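Local coordinates for aspergillopepsin-2 heavy chain (Aspergillus niger var. macrosporus, PDB 1Y43), which forms, together with a noncovalently bound light chain, a glutamic-type acid endopeptidase of the G1 family that hydrolyses internal peptide bonds of proteins, at residues B[156-160]-B[169-173]; B[3-7]-B[119-124]; B[6-11]-B[106-112]; B[143-149]-B[161-167]. The contacts are given in a common frame with arbitrary orientation. Residues are numbered along the deposited sequence.

Contact 1 (B[156-160]-B[169-173]); sequences SVLTE and TVTYV
Segments 156-160 and 169-173 run antiparallel, their end-to-end directions 152° apart. L158 opposes V173 (CA-CA 4.7 Å), T159 opposes Y172 as a non-hydrogen-bonded pair (4.6 Å), and E160 opposes T171 as a hydrogen-bonded pair (5.2 Å). Phi/psi is extended except at L158 (-107/-9), where the first strand breaks. The ladder is carried by E160 N to T171 O (3.0 Å), T171 N to E160 O (2.9 Å) and V173 N to L158 O (2.8 Å, nearly linear). Two carbonyls also receive CA-H...O contacts: T159 CA to T171 O (3.2 Å) and Y172 CA to L158 O (3.6 Å). A water adds a second donor to E160 O (3.1 Å) and lies 3.1 Å from T171 OG1. The hydroxyls find their stronger partners outside the pair: T159 OG1 (chi1 p) at D150 and the amide of I151, T169 OG1 at T128, T171 OG1 at S126. Of the side chains, V173 (chi1 t) covers the flank of E160 (CG2 to CG 3.5 Å), and V170 CG1 lies 4.0 Å from T159 CB. This is the open end of a beta hairpin, finishing at the chain terminus. On its outer edges L158 bonds through its backbone to I151 of strand 147-153, while V170 and Y172 pair with V127 and G125; F121 of strand 117-121 packs on L158, T159 and Y172.

Contact 2 (B[3-7]-B[119-124]); sequences EEYCA and VAFADF
Backbone hydrogen bonds define a short parallel bridge between C6 and F121 (CA-CA 5.3 Å): C6 N donates to A120 O (2.8 Å) and A122 N to C6 O (3.0 Å). The segments then part, their end-to-end directions differing by 67°. CA-H...O contacts supplement the bridge, from Y5 CA to A120 O (3.2 Å) and F121 CA to C6 O (3.5 Å). One water accepts from A120 N (3.3 Å) and donates to E4 O (3.1 Å). Among apolar contacts, Y5, chi1 m, sets CD2 3.6 Å from A120 CB and CB 3.7 Å from A122 CB; A7 CB meets F121 CE1 (3.7 Å, chi1 t) and F124 CD2 (4.0 Å, chi1 p). This is the parallel pairing of a mixed sheet: strand 4-13 is antiparallel to 22-32 and 104-114 but parallel to the weakly bonded strand about 120-121. Y5 and A7 bond on the other edge to Y31 and F29, C6 forms a disulfide with C30, and F121 packs on strands 156-163 and 168-172.

Contact 3 (B[6-11]-B[106-112]); sequences CASAWV and EWIVEDF
Strands 6-11 and 106-110 lie side by side, axes 4.5 Å apart at closest and 168° between directions, a regular antiparallel pair. S8 faces E110 and W10 faces I108 as hydrogen-bonded pairs (CA-CA 5.2 and 5.4 Å); A9 with V109 and V11 with W107 are non-hydrogen-bonded (4.3 and 4.6 Å). The bonds are S8 N to E110 O (3.1 Å), E110 N to S8 O (2.8 Å), W10 N to I108 O (2.8 Å) and I108 N to W10 O (2.9 Å). Side chains alternate between faces. A9, V11, W107 and V109 share one, with V11 CG1 3.5 Å from W107 CD1. S8, W10, I108 and E110 share the other: W10, chi1 p, lays its six-membered ring over I108 CB in a CH-pi contact (3.8 Å to the centroid), and its NE1 donates to E110 OE1 (3.0 Å). A water lies between S8 OG (3.1 Å) and E110 OE1 (3.4 Å, weak). At the far end C6 CB touches F112 CZ (3.6 Å). A light-chain strand pairs with 106-110, continuing the sheet across the interface. One face is thus largely apolar, with W107 NE1 bonded to the light-chain backbone; the other holds a carboxylate bonded to an indole and a water. G1 peptidases use a glutamate-glutamine pair, and E110 is probably that glutamate.

Contact 4 (B[143-149]-B[161-167]); sequences PSDATVM and TSVSGDS
This is a side-chain and turn contact at the splayed end of a hairpin, where strands 147-153 and 156-163 have drawn apart. Strands 147-149 and 161-163 are antiparallel (155°), but their axes come no closer than 7.3 Å, and the nearest CA atoms of the two strands, V148 and T161, are 6.8 Å apart, too far for a backbone ladder here. Side chains fill the gap instead: V148, chi1 t, points inward to put CG1 3.7 Å from T161 CB and CG2 4.1 Å from V163 CG1. T161 OG1 comes within 3.3 Å of M149 O but is hydrogen-bonded to D150. Beyond the strands two turns meet, S144 and G165 having CA atoms 4.9 Å apart. Residues P143 to A146 form a type I turn, closed by A146 N to P143 O (2.9 Å), and P143 CG lies 3.5 Å from both S164 O and S167 O. S144 OG sits 3.3 Å from G165 CA. S164 N bonds S167 O (2.9 Å), and S164 OG is hydrogen-bonded to S167 OG (2.6 Å) and accepts from D166 N (3.3 Å), an ST turn. A light-chain strand pairs with T147 and M149, extending the sheet. The connections 143-146 and 164-167 thus meet at the end of the antiparallel sheet holding strands 147-153, 156-163 and 168-172, part of the enzyme's beta sandwich.

From the N terminus, strand 4-13 opens both contact 2 and contact 3, which share C6 and A7. Contact 3 closes first, when 106-112 returns alongside; the chain turns back and contact 2 closes at 119-124, with V119 N near F112 O (2.8 Å) joining the two partners. The remaining chain then builds another sheet. There contact 4 opens at 143-149, contact 1 opens at 156-160 before contact 4 closes at 161-167, and contact 1 closes at the C terminus, so these two cross along strand 156-163. V170 packs on V109 between the sheets, while Y172 meets the loop residues A122 and D123, and W107 meets P143 of the turn. Contacts 2 and 4 do not touch, their nearest atoms being about 8 Å apart.

Contact 1 (B[156-160]-B[169-173])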
loop_
_atom_site.group_PDB
_atom_site.type_symbol
_atom_site.label_atom_id
_atom_site.label_comp_id
_atom_site.label_asym_id
_atom_site.label_seq_id
_atom_site.Cartn_x
_atom_site.Cartn_y
_atom_site.Cartn_z
ATOM N N SER B 156 -15.898 7.070 -14.238
ATOM C CA SER B 156 -16.503 6.617 -12.994
ATOM C C SER B 156 -15.544 6.793 -11.826
ATOM O O SER B 156 -14.382 6.380 -11.895
ATOM C CB SER B 156 -16.905 5.138 -13.083
ATOM O OG SER B 156 -18.015 4.953 -13.948
ATOM N N VAL B 157 -16.018 7.464 -10.785
ATOM C CA VAL B 157 -15.230 7.653 -9.573
ATOM C C VAL B 157 -15.431 6.345 -8.801
ATOM O O VAL B 157 -16.573 5.927 -8.556
ATOM C CB VAL B 157 -15.755 8.853 -8.751
ATOM C CG1 VAL B 157 -14.942 9.016 -7.485
ATOM C CG2 VAL B 157 -15.681 10.122 -9.597
ATOM N N LEU B 158 -14.341 5.680 -8.438
ATOM C CA LEU B 158 -14.454 4.400 -7.747
ATOM C C LEU B 158 -14.108 4.420 -6.265
ATOM O O LEU B 158 -14.332 3.428 -5.570
ATOM C CB LEU B 158 -13.607 3.342 -8.465
ATOM C CG LEU B 158 -13.863 3.128 -9.961
ATOM C CD1 LEU B 158 -12.862 2.140 -10.513
ATOM C CD2 LEU B 158 -15.283 2.650 -10.190
ATOM N N THR B 159 -13.555 5.529 -5.778
ATOM C CA THR B 159 -13.189 5.633 -4.365
ATOM C C THR B 159 -13.384 7.039 -3.816
ATOM O O THR B 159 -13.434 8.020 -4.571
ATOM C CB THR B 159 -11.684 5.264 -4.104
ATOM O OG1 THR B 159 -10.826 6.198 -4.773
ATOM C CG2 THR B 159 -11.362 3.859 -4.590
ATOM N N GLU B 160 -13.497 7.111 -2.496
ATOM C CA GLU B 160 -13.599 8.358 -1.755
ATOM C C GLU B 160 -12.626 8.188 -0.582
ATOM O O GLU B 160 -12.729 7.231 0.192
ATOM C CB GLU B 160 -15.019 8.596 -1.237
ATOM C CG GLU B 160 -15.964 9.150 -2.290
ATOM C CD GLU B 160 -17.416 9.199 -1.820
ATOM O OE1 GLU B 160 -17.661 9.000 -0.595
ATOM O OE2 GLU B 160 -18.322 9.414 -2.676
ATOM N N THR B 169 -8.691 6.689 5.403
ATOM C CA THR B 169 -9.782 5.778 5.094
ATOM C C THR B 169 -10.120 5.876 3.609
ATOM O O THR B 169 -10.304 6.978 3.089
ATOM C CB THR B 169 -11.062 6.114 5.912
ATOM O OG1 THR B 169 -10.804 5.940 7.312
ATOM C CG2 THR B 169 -12.223 5.230 5.494
ATOM N N VAL B 170 -10.127 4.735 2.930
ATOM C CA VAL B 170 -10.470 4.667 1.514
ATOM C C VAL B 170 -11.740 3.839 1.422
ATOM O O VAL B 170 -11.777 2.694 1.881
ATOM C CB VAL B 170 -9.364 3.969 0.663
ATOM C CG1 VAL B 170 -9.776 3.923 -0.812
ATOM C CG2 VAL B 170 -8.037 4.683 0.826
ATOM N N THR B 171 -12.780 4.425 0.845
ATOM C CA THR B 171 -14.061 3.744 0.702
ATOM C C THR B 171 -14.395 3.508 -0.771
ATOM O O THR B 171 -14.170 4.374 -1.625
ATOM C CB THR B 171 -15.193 4.567 1.320
ATOM O OG1 THR B 171 -14.869 4.874 2.681
ATOM C CG2 THR B 171 -16.484 3.782 1.266
ATOM N N TYR B 172 -14.877 2.309 -1.069
ATOM C CA TYR B 172 -15.254 1.975 -2.432
ATOM C C TYR B 172 -16.595 2.640 -2.769
ATOM O O TYR B 172 -17.524 2.641 -1.963
ATOM C CB TYR B 172 -15.335 0.454 -2.602
ATOM C CG TYR B 172 -15.756 0.031 -3.999
ATOM C CD1 TYR B 172 -14.813 -0.176 -4.991
ATOM C CD2 TYR B 172 -17.103 -0.123 -4.329
ATOM C CE1 TYR B 172 -15.182 -0.524 -6.284
ATOM C CE2 TYR B 172 -17.495 -0.472 -5.611
ATOM C CZ TYR B 172 -16.515 -0.671 -6.589
ATOM O OH TYR B 172 -16.869 -1.023 -7.867
ATOM N N VAL B 173 -16.661 3.220 -3.962
ATOM C CA VAL B 173 -17.845 3.909 -4.466
ATOM C C VAL B 173 -18.323 3.157 -5.717
ATOM O O VAL B 173 -17.498 2.945 -6.634
ATOM C CB VAL B 173 -17.499 5.375 -4.882
ATOM C CG1 VAL B 173 -18.707 6.082 -5.398
ATOM C CG2 VAL B 173 -16.891 6.140 -3.741
ATOM O OXT VAL B 173 -19.510 2.778 -5.778
HETATM O O HOH W 1 -13.747 7.784 3.062
#

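Contact 2 (B[3-7]-B[119-124])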
loop_
_atom_site.group_PDB
_atom_site.type_symbol
_atom_site.label_atom_id
_atom_site.label_comp_id
_atom_site.label_asym_id
_atom_site.label_seq_id
_atom_site.Cartn_x
_atom_site.Cartn_y
_atom_site.Cartn_z
ATOM N N GLU B 3 -15.455 -13.915 -13.633
ATOM C CA GLU B 3 -14.484 -12.776 -13.639
ATOM C C GLU B 3 -13.884 -12.598 -12.244
ATOM O O GLU B 3 -14.561 -12.823 -11.247
ATOM C CB GLU B 3 -15.193 -11.494 -14.078
ATOM C CG GLU B 3 -14.267 -10.318 -14.329
ATOM C CD GLU B 3 -14.997 -9.142 -14.950
ATOM O OE1 GLU B 3 -15.868 -9.358 -15.828
ATOM O OE2 GLU B 3 -14.699 -7.993 -14.567
ATOM N N GLU B 4 -12.618 -12.214 -12.177
ATOM C CA GLU B 4 -11.960 -12.021 -10.889
ATOM C C GLU B 4 -11.703 -10.545 -10.636
ATOM O O GLU B 4 -11.240 -9.829 -11.520
ATOM C CB GLU B 4 -10.639 -12.784 -10.824
ATOM C CG GLU B 4 -9.993 -12.712 -9.459
ATOM C CD GLU B 4 -8.830 -13.664 -9.289
ATOM O OE1 GLU B 4 -8.522 -14.465 -10.208
ATOM O OE2 GLU B 4 -8.219 -13.611 -8.208
ATOM N N TYR B 5 -11.993 -10.109 -9.420
ATOM C CA TYR B 5 -11.812 -8.723 -9.024
ATOM C C TYR B 5 -10.807 -8.664 -7.896
ATOM O O TYR B 5 -10.894 -9.464 -6.972
ATOM C CB TYR B 5 -13.131 -8.176 -8.495
ATOM C CG TYR B 5 -14.238 -8.238 -9.492
ATOM C CD1 TYR B 5 -14.977 -9.403 -9.665
ATOM C CD2 TYR B 5 -14.538 -7.135 -10.277
ATOM C CE1 TYR B 5 -15.994 -9.467 -10.604
ATOM C CE2 TYR B 5 -15.551 -7.181 -11.221
ATOM C CZ TYR B 5 -16.274 -8.348 -11.380
ATOM O OH TYR B 5 -17.266 -8.385 -12.337
ATOM N N CYS B 6 -9.892 -7.702 -7.941
ATOM C CA CYS B 6 -8.890 -7.569 -6.878
ATOM C C CYS B 6 -8.639 -6.111 -6.529
ATOM O O CYS B 6 -9.051 -5.193 -7.244
ATOM C CB CYS B 6 -7.537 -8.151 -7.321
ATOM S SG CYS B 6 -7.491 -9.894 -7.848
ATOM N N ALA B 7 -7.892 -5.923 -5.444
ATOM C CA ALA B 7 -7.465 -4.611 -4.976
ATOM C C ALA B 7 -6.263 -4.894 -4.073
ATOM O O ALA B 7 -6.034 -6.039 -3.698
ATOM C CB ALA B 7 -8.584 -3.929 -4.193
ATOM N N VAL B 119 -6.316 -4.750 -13.263
ATOM C CA VAL B 119 -7.185 -5.833 -12.834
ATOM C C VAL B 119 -8.583 -5.263 -12.522
ATOM O O VAL B 119 -8.720 -4.094 -12.150
ATOM C CB VAL B 119 -6.582 -6.559 -11.582
ATOM C CG1 VAL B 119 -6.624 -5.675 -10.350
ATOM C CG2 VAL B 119 -7.262 -7.892 -11.342
ATOM N N ALA B 120 -9.625 -6.050 -12.771
ATOM C CA ALA B 120 -10.987 -5.603 -12.474
ATOM C C ALA B 120 -10.943 -5.265 -10.992
ATOM O O ALA B 120 -10.440 -6.060 -10.183
ATOM C CB ALA B 120 -11.986 -6.714 -12.750
ATOM N N PHE B 121 -11.434 -4.079 -10.658
ATOM C CA PHE B 121 -11.389 -3.557 -9.297
ATOM C C PHE B 121 -12.467 -4.082 -8.344
ATOM O O PHE B 121 -13.657 -3.889 -8.564
ATOM C CB PHE B 121 -11.431 -2.037 -9.390
ATOM C CG PHE B 121 -10.879 -1.336 -8.195
ATOM C CD1 PHE B 121 -9.678 -1.739 -7.607
ATOM C CD2 PHE B 121 -11.544 -0.238 -7.678
ATOM C CE1 PHE B 121 -9.148 -1.037 -6.511
ATOM C CE2 PHE B 121 -11.035 0.469 -6.590
ATOM C CZ PHE B 121 -9.834 0.073 -6.004
ATOM N N ALA B 122 -12.027 -4.728 -7.266
ATOM C CA ALA B 122 -12.934 -5.302 -6.277
ATOM C C ALA B 122 -13.610 -4.278 -5.354
ATOM O O ALA B 122 -13.050 -3.222 -5.057
ATOM C CB ALA B 122 -12.187 -6.328 -5.430
ATOM N N ASP B 123 -14.830 -4.597 -4.922
ATOM C CA ASP B 123 -15.537 -3.758 -3.953
ATOM C C ASP B 123 -15.053 -4.304 -2.602
ATOM O O ASP B 123 -15.444 -5.389 -2.176
ATOM C CB ASP B 123 -17.052 -3.922 -4.070
ATOM C CG ASP B 123 -17.813 -3.075 -3.058
ATOM O OD1 ASP B 123 -17.205 -2.536 -2.105
ATOM O OD2 ASP B 123 -19.038 -2.942 -3.217
ATOM N N PHE B 124 -14.170 -3.554 -1.955
ATOM C CA PHE B 124 -13.593 -3.939 -0.666
ATOM C C PHE B 124 -14.291 -3.271 0.521
ATOM O O PHE B 124 -13.811 -3.371 1.650
ATOM C CB PHE B 124 -12.097 -3.574 -0.646
ATOM C CG PHE B 124 -11.821 -2.153 -1.074
ATOM C CD1 PHE B 124 -11.913 -1.103 -0.169
ATOM C CD2 PHE B 124 -11.515 -1.858 -2.400
ATOM C CE1 PHE B 124 -11.716 0.216 -0.582
ATOM C CE2 PHE B 124 -11.318 -0.543 -2.813
ATOM C CZ PHE B 124 -11.416 0.489 -1.904
HETATM O O HOH W 2 -9.548 -9.080 -14.038
#

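Contact 3 (B[6-11]-B[106-112])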
loop_
_atom_site.group_PDB
_atom_site.type_symbol
_atom_site.label_atom_id
_atom_site.label_comp_id
_atom_site.label_asym_id
_atom_site.label_seq_id
_atom_site.Cartn_x
_atom_site.Cartn_y
_atom_site.Cartn_z
ATOM N N CYS B 6 -9.892 -7.702 -7.941
ATOM C CA CYS B 6 -8.890 -7.569 -6.878
ATOM C C CYS B 6 -8.639 -6.111 -6.529
ATOM O O CYS B 6 -9.051 -5.193 -7.244
ATOM C CB CYS B 6 -7.537 -8.151 -7.321
ATOM S SG CYS B 6 -7.491 -9.894 -7.848
ATOM N N ALA B 7 -7.892 -5.923 -5.444
ATOM C CA ALA B 7 -7.465 -4.611 -4.976
ATOM C C ALA B 7 -6.263 -4.894 -4.073
ATOM O O ALA B 7 -6.034 -6.039 -3.698
ATOM C CB ALA B 7 -8.584 -3.929 -4.193
ATOM N N SER B 8 -5.454 -3.885 -3.797
ATOM C CA SER B 8 -4.310 -4.070 -2.917
ATOM C C SER B 8 -4.226 -2.873 -1.960
ATOM O O SER B 8 -4.715 -1.779 -2.272
ATOM C CB SER B 8 -3.019 -4.173 -3.739
ATOM O OG SER B 8 -2.707 -2.923 -4.339
ATOM N N ALA B 9 -3.618 -3.085 -0.804
ATOM C CA ALA B 9 -3.423 -2.014 0.164
ATOM C C ALA B 9 -1.959 -2.136 0.557
ATOM O O ALA B 9 -1.482 -3.235 0.872
ATOM C CB ALA B 9 -4.306 -2.214 1.387
ATOM N N TRP B 10 -1.249 -1.019 0.553
ATOM C CA TRP B 10 0.163 -1.036 0.892
ATOM C C TRP B 10 0.667 0.308 1.410
ATOM O O TRP B 10 -0.031 1.314 1.326
ATOM C CB TRP B 10 0.975 -1.437 -0.357
ATOM C CG TRP B 10 0.674 -0.642 -1.596
ATOM C CD1 TRP B 10 -0.264 -0.931 -2.554
ATOM C CD2 TRP B 10 1.360 0.535 -2.051
ATOM N NE1 TRP B 10 -0.191 -0.018 -3.574
ATOM C CE2 TRP B 10 0.795 0.892 -3.292
ATOM C CE3 TRP B 10 2.401 1.314 -1.528
ATOM C CZ2 TRP B 10 1.241 1.999 -4.028
ATOM C CZ3 TRP B 10 2.843 2.419 -2.266
ATOM C CH2 TRP B 10 2.262 2.746 -3.500
ATOM N N VAL B 11 1.854 0.290 2.016
ATOM C CA VAL B 11 2.509 1.521 2.444
ATOM C C VAL B 11 3.821 1.535 1.667
ATOM O O VAL B 11 4.366 0.471 1.299
ATOM C CB VAL B 11 2.803 1.592 3.974
ATOM C CG1 VAL B 11 1.513 1.606 4.747
ATOM C CG2 VAL B 11 3.727 0.462 4.411
ATOM N N GLU B 106 3.570 7.121 1.530
ATOM C CA GLU B 106 2.148 6.948 1.211
ATOM C C GLU B 106 1.472 5.710 1.775
ATOM O O GLU B 106 2.137 4.740 2.129
ATOM C CB GLU B 106 1.962 6.993 -0.320
ATOM C CG GLU B 106 2.666 5.873 -1.096
ATOM C CD GLU B 106 4.042 6.247 -1.653
ATOM O OE1 GLU B 106 4.414 7.433 -1.668
ATOM O OE2 GLU B 106 4.769 5.320 -2.062
ATOM N N TRP B 107 0.137 5.802 1.881
ATOM C CA TRP B 107 -0.764 4.752 2.364
ATOM C C TRP B 107 -1.742 4.652 1.199
ATOM O O TRP B 107 -2.549 5.565 0.981
ATOM C CB TRP B 107 -1.475 5.211 3.642
ATOM C CG TRP B 107 -0.521 5.497 4.773
ATOM C CD1 TRP B 107 -0.086 4.616 5.720
ATOM C CD2 TRP B 107 0.140 6.747 5.038
ATOM N NE1 TRP B 107 0.815 5.251 6.557
ATOM C CE2 TRP B 107 0.967 6.543 6.169
ATOM C CE3 TRP B 107 0.108 8.009 4.428
ATOM C CZ2 TRP B 107 1.769 7.573 6.699
ATOM C CZ3 TRP B 107 0.907 9.027 4.958
ATOM C CH2 TRP B 107 1.724 8.797 6.083
ATOM N N ILE B 108 -1.696 3.534 0.474
ATOM C CA ILE B 108 -2.473 3.397 -0.756
ATOM C C ILE B 108 -3.282 2.113 -0.954
ATOM O O ILE B 108 -2.898 1.051 -0.475
ATOM C CB ILE B 108 -1.466 3.474 -1.969
ATOM C CG1 ILE B 108 -0.684 4.801 -1.961
ATOM C CG2 ILE B 108 -2.164 3.254 -3.309
ATOM C CD1 ILE B 108 -1.522 6.036 -2.285
ATOM N N VAL B 109 -4.447 2.269 -1.597
ATOM C CA VAL B 109 -5.281 1.152 -2.025
ATOM C C VAL B 109 -5.175 1.302 -3.557
ATOM O O VAL B 109 -5.495 2.354 -4.127
ATOM C CB VAL B 109 -6.742 1.249 -1.543
ATOM C CG1 VAL B 109 -7.574 0.163 -2.203
ATOM C CG2 VAL B 109 -6.808 1.073 -0.029
ATOM N N GLU B 110 -4.699 0.260 -4.216
ATOM C CA GLU B 110 -4.459 0.321 -5.648
ATOM C C GLU B 110 -5.176 -0.693 -6.520
ATOM O O GLU B 110 -5.488 -1.809 -6.087
ATOM C CB GLU B 110 -2.950 0.177 -5.883
ATOM C CG GLU B 110 -2.532 0.066 -7.344
ATOM C CD GLU B 110 -1.026 -0.061 -7.544
ATOM O OE1 GLU B 110 -0.254 0.019 -6.571
ATOM O OE2 GLU B 110 -0.612 -0.238 -8.700
ATOM N N ASP B 111 -5.454 -0.267 -7.751
ATOM C CA ASP B 111 -6.022 -1.150 -8.756
ATOM C C ASP B 111 -4.750 -1.451 -9.567
ATOM O O ASP B 111 -4.297 -0.624 -10.360
ATOM C CB ASP B 111 -7.059 -0.415 -9.618
ATOM C CG ASP B 111 -7.720 -1.336 -10.642
ATOM O OD1 ASP B 111 -7.354 -2.530 -10.694
ATOM O OD2 ASP B 111 -8.598 -0.880 -11.393
ATOM N N PHE B 112 -4.133 -2.600 -9.307
ATOM C CA PHE B 112 -2.879 -2.956 -9.967
ATOM C C PHE B 112 -2.990 -3.483 -11.401
ATOM O O PHE B 112 -4.051 -3.920 -11.833
ATOM C CB PHE B 112 -2.075 -3.912 -9.074
ATOM C CG PHE B 112 -2.796 -5.187 -8.709
ATOM C CD1 PHE B 112 -2.725 -6.294 -9.545
ATOM C CD2 PHE B 112 -3.521 -5.293 -7.515
ATOM C CE1 PHE B 112 -3.339 -7.496 -9.202
ATOM C CE2 PHE B 112 -4.139 -6.490 -7.160
ATOM C CZ PHE B 112 -4.053 -7.596 -8.008
HETATM O O HOH W 3 -0.282 -3.390 -6.155
#

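Contact 4 (B[143-149]-B[161-167])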
loop_
_atom_site.group_PDB
_atom_site.type_symbol
_atom_site.label_atom_id
_atom_site.label_comp_id
_atom_site.label_asym_id
_atom_site.label_seq_id
_atom_site.Cartn_x
_atom_site.Cartn_y
_atom_site.Cartn_z
ATOM N N PRO B 143 -0.720 11.806 8.373
ATOM C CA PRO B 143 -1.240 12.177 7.047
ATOM C C PRO B 143 -2.055 13.477 6.907
ATOM O O PRO B 143 -2.568 13.761 5.827
ATOM C CB PRO B 143 -2.062 10.948 6.663
ATOM C CG PRO B 143 -2.615 10.481 7.975
ATOM C CD PRO B 143 -1.466 10.672 8.948
ATOM N N SER B 144 -2.116 14.286 7.964
ATOM C CA SER B 144 -2.898 15.532 7.963
ATOM C C SER B 144 -2.731 16.412 6.721
ATOM O O SER B 144 -3.712 16.821 6.097
ATOM C CB SER B 144 -2.565 16.378 9.204
ATOM O OG SER B 144 -2.953 15.726 10.411
ATOM N N ASP B 145 -1.476 16.670 6.358
ATOM C CA ASP B 145 -1.161 17.541 5.228
ATOM C C ASP B 145 -0.890 16.805 3.923
ATOM O O ASP B 145 -0.383 17.396 2.956
ATOM C CB ASP B 145 0.050 18.424 5.569
ATOM C CG ASP B 145 -0.200 19.335 6.755
ATOM O OD1 ASP B 145 -1.279 19.918 6.842
ATOM O OD2 ASP B 145 0.700 19.471 7.597
ATOM N N ALA B 146 -1.253 15.528 3.888
ATOM C CA ALA B 146 -1.022 14.712 2.707
ATOM C C ALA B 146 -1.940 15.063 1.550
ATOM O O ALA B 146 -3.016 15.635 1.733
ATOM C CB ALA B 146 -1.184 13.225 3.055
ATOM N N THR B 147 -1.459 14.794 0.349
ATOM C CA THR B 147 -2.242 14.994 -0.849
ATOM C C THR B 147 -3.196 13.786 -0.933
ATOM O O THR B 147 -2.767 12.639 -0.807
ATOM C CB THR B 147 -1.317 15.016 -2.076
ATOM O OG1 THR B 147 -0.475 16.178 -2.017
ATOM C CG2 THR B 147 -2.125 15.022 -3.371
ATOM N N VAL B 148 -4.483 14.048 -1.102
ATOM C CA VAL B 148 -5.476 12.984 -1.175
ATOM C C VAL B 148 -5.723 12.591 -2.619
ATOM O O VAL B 148 -5.903 13.461 -3.479
ATOM C CB VAL B 148 -6.798 13.438 -0.508
ATOM C CG1 VAL B 148 -7.900 12.412 -0.734
ATOM C CG2 VAL B 148 -6.567 13.665 0.982
ATOM N N MET B 149 -5.718 11.289 -2.873
ATOM C CA MET B 149 -5.932 10.759 -4.212
ATOM C C MET B 149 -7.078 9.763 -4.260
ATOM O O MET B 149 -7.323 9.043 -3.289
ATOM C CB MET B 149 -4.673 10.047 -4.724
ATOM C CG MET B 149 -3.549 10.967 -5.157
ATOM S SD MET B 149 -2.247 9.985 -5.895
ATOM C CE MET B 149 -0.981 11.223 -6.064
ATOM N N THR B 161 -11.691 9.117 -0.454
ATOM C CA THR B 161 -10.690 9.035 0.590
ATOM C C THR B 161 -10.794 10.190 1.574
ATOM O O THR B 161 -11.082 11.321 1.185
ATOM C CB THR B 161 -9.270 9.014 -0.045
ATOM O OG1 THR B 161 -9.117 7.816 -0.816
ATOM C CG2 THR B 161 -8.182 9.069 1.016
ATOM N N SER B 162 -10.617 9.882 2.850
ATOM C CA SER B 162 -10.643 10.894 3.902
ATOM C C SER B 162 -9.451 10.619 4.830
ATOM O O SER B 162 -9.049 9.463 5.024
ATOM C CB SER B 162 -11.974 10.858 4.676
ATOM O OG SER B 162 -12.233 9.585 5.233
ATOM N N VAL B 163 -8.847 11.681 5.345
ATOM C CA VAL B 163 -7.711 11.525 6.238
ATOM C C VAL B 163 -7.970 12.250 7.550
ATOM O O VAL B 163 -8.845 13.118 7.628
ATOM C CB VAL B 163 -6.387 12.067 5.601
ATOM C CG1 VAL B 163 -6.099 11.350 4.289
ATOM C CG2 VAL B 163 -6.466 13.565 5.376
ATOM N N SER B 164 -7.283 11.820 8.597
ATOM C CA SER B 164 -7.394 12.465 9.897
ATOM C C SER B 164 -5.941 12.706 10.317
ATOM O O SER B 164 -5.007 12.538 9.504
ATOM C CB SER B 164 -8.129 11.558 10.903
ATOM O OG SER B 164 -7.312 10.485 11.342
ATOM N N GLY B 165 -5.727 13.059 11.581
ATOM C CA GLY B 165 -4.376 13.291 12.049
ATOM C C GLY B 165 -3.544 12.025 12.174
ATOM O O GLY B 165 -2.313 12.097 12.224
ATOM N N ASP B 166 -4.191 10.863 12.212
ATOM C CA ASP B 166 -3.448 9.610 12.348
ATOM C C ASP B 166 -4.003 8.437 11.534
ATOM O O ASP B 166 -3.609 7.287 11.753
ATOM C CB ASP B 166 -3.334 9.217 13.834
ATOM C CG ASP B 166 -4.689 9.152 14.542
ATOM O OD1 ASP B 166 -5.706 8.796 13.914
ATOM O OD2 ASP B 166 -4.733 9.446 15.752
ATOM N N SER B 167 -4.906 8.715 10.605
ATOM C CA SER B 167 -5.497 7.646 9.814
ATOM C C SER B 167 -5.859 8.081 8.407
ATOM O O SER B 167 -5.895 9.282 8.094
ATOM C CB SER B 167 -6.751 7.097 10.509
ATOM O OG SER B 167 -7.796 8.063 10.558
#